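Local coordinates for NTF2 domain-containing protein (Chaetomium thermophilum, PDB 4X2M) that probably serves in nuclear mRNA export as Mtr2, the small NTF2-like partner of the export receptor Mex67, at residues A[123-128]-A[151-156]. Numbering follows the deposited sequence.
Sequences MALTVS and DVFILV
Leu125 pairs with Phe153 at the middle of an antiparallel strand pairing in the central sheet of the NTF2-like fold, where strands 122-135 and 145-157 form a beta hairpin. The short strand axes approach to 4.7 Å and their N-to-C directions make an angle of 158°, close to antiparallel. Three hydrogen-bonded pairs, Met123 with Leu155, Leu125 with Phe153 and Val127 with Asp151, each contribute two backbone bonds. The six are nearly straight; the straightest, Leu125 N to Phe153 O, reaches 174° at the hydrogen. Leu125 O, which accepts the Phe153 N-H, also receives a CA-H...O contact from Val152 CA (3.3 Å).

The residues of the hydrogen-bonded pairs share the buried face. There Leu125 and Phe153 lie alongside each other, with Leu125 CD2 4.0 Å from Phe153 CD2. The CG of Leu125, anti to the backbone N (chi1 171°), also brings CD2 against Leu155 CD1, at 3.9 Å. Val127 CG2 meets the edge of the Phe153 ring near its plane, 4.1 Å from CE2, while Met123 CE touches Leu155 CB at 4.2 Å. The buried carboxylate of Asp151 is gripped from beyond the hairpin, by His178 NE2 on OD1 and Tyr16 OH on OD2.

Helix 3-20 covers this face, Phe11 and Tyr15 meeting the Phe153 ring edge-to-face; strand 83-96 flanks 123-128, and strand 173-182 flanks 151-156.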
# COMPACT_ATOMS: atom_id res chain seq x y z
N MET A 123 -12.42 0.13 4.60
CA MET A 123 -12.07 -1.28 4.44
C MET A 123 -10.84 -1.67 5.25
O MET A 123 -9.89 -0.91 5.36
CB MET A 123 -11.81 -1.58 2.97
CG MET A 123 -13.05 -1.54 2.09
SD MET A 123 -12.65 -1.71 0.34
CE MET A 123 -11.93 -0.11 -0.00
N ALA A 124 -10.88 -2.88 5.80
CA ALA A 124 -9.70 -3.51 6.37
C ALA A 124 -9.12 -4.46 5.33
O ALA A 124 -9.77 -5.44 4.95
CB ALA A 124 -10.03 -4.26 7.65
N LEU A 125 -7.91 -4.18 4.88
CA LEU A 125 -7.26 -4.97 3.83
C LEU A 125 -6.02 -5.66 4.38
O LEU A 125 -5.11 -5.01 4.89
CB LEU A 125 -6.89 -4.08 2.64
CG LEU A 125 -6.02 -4.69 1.54
CD1 LEU A 125 -6.74 -5.84 0.85
CD2 LEU A 125 -5.62 -3.62 0.53
N THR A 126 -5.99 -6.98 4.25
CA THR A 126 -4.84 -7.78 4.66
C THR A 126 -4.18 -8.38 3.43
O THR A 126 -4.85 -9.03 2.62
CB THR A 126 -5.23 -8.90 5.64
OG1 THR A 126 -5.84 -8.34 6.81
CG2 THR A 126 -4.01 -9.71 6.05
N VAL A 127 -2.88 -8.16 3.30
CA VAL A 127 -2.12 -8.65 2.16
C VAL A 127 -1.02 -9.58 2.64
O VAL A 127 -0.31 -9.27 3.60
CB VAL A 127 -1.50 -7.50 1.34
CG1 VAL A 127 -0.75 -8.03 0.13
CG2 VAL A 127 -2.58 -6.51 0.91
N SER A 128 -0.88 -10.72 1.97
CA SER A 128 0.18 -11.68 2.28
C SER A 128 1.02 -11.91 1.03
O SER A 128 0.49 -12.02 -0.07
CB SER A 128 -0.41 -13.00 2.78
OG SER A 128 0.60 -13.97 2.95
N ASP A 151 0.85 -7.23 5.22
CA ASP A 151 0.44 -5.84 5.27
C ASP A 151 -1.01 -5.75 5.71
O ASP A 151 -1.86 -6.49 5.21
CB ASP A 151 0.62 -5.18 3.90
CG ASP A 151 1.89 -4.36 3.80
OD1 ASP A 151 2.30 -3.75 4.80
OD2 ASP A 151 2.49 -4.34 2.70
N VAL A 152 -1.29 -4.86 6.65
CA VAL A 152 -2.65 -4.58 7.06
C VAL A 152 -2.95 -3.10 6.84
O VAL A 152 -2.35 -2.24 7.48
CB VAL A 152 -2.89 -4.94 8.54
CG1 VAL A 152 -4.35 -4.69 8.92
CG2 VAL A 152 -2.53 -6.40 8.80
N PHE A 153 -3.88 -2.82 5.93
CA PHE A 153 -4.27 -1.45 5.62
C PHE A 153 -5.69 -1.17 6.11
O PHE A 153 -6.54 -2.06 6.14
CB PHE A 153 -4.22 -1.19 4.12
CG PHE A 153 -2.88 -1.41 3.49
CD1 PHE A 153 -1.91 -0.42 3.49
CD2 PHE A 153 -2.59 -2.61 2.86
CE1 PHE A 153 -0.68 -0.62 2.90
CE2 PHE A 153 -1.36 -2.82 2.27
CZ PHE A 153 -0.41 -1.83 2.29
N ILE A 154 -5.92 0.08 6.51
CA ILE A 154 -7.28 0.61 6.59
C ILE A 154 -7.43 1.63 5.48
O ILE A 154 -6.71 2.63 5.44
CB ILE A 154 -7.58 1.25 7.96
CG1 ILE A 154 -7.56 0.19 9.06
CG2 ILE A 154 -8.95 1.94 7.93
CD1 ILE A 154 -7.64 0.74 10.46
N LEU A 155 -8.37 1.37 4.57
CA LEU A 155 -8.57 2.23 3.41
C LEU A 155 -9.85 3.05 3.56
O LEU A 155 -10.85 2.55 4.07
CB LEU A 155 -8.64 1.40 2.13
CG LEU A 155 -7.43 0.53 1.81
CD1 LEU A 155 -7.70 -0.30 0.56
CD2 LEU A 155 -6.18 1.37 1.63
N VAL A 156 -9.79 4.30 3.12
CA VAL A 156 -10.95 5.18 3.15
C VAL A 156 -11.16 5.79 1.76
O VAL A 156 -10.22 5.89 0.98
CB VAL A 156 -10.79 6.30 4.20
CG1 VAL A 156 -10.76 5.71 5.60
CG2 VAL A 156 -9.54 7.13 3.93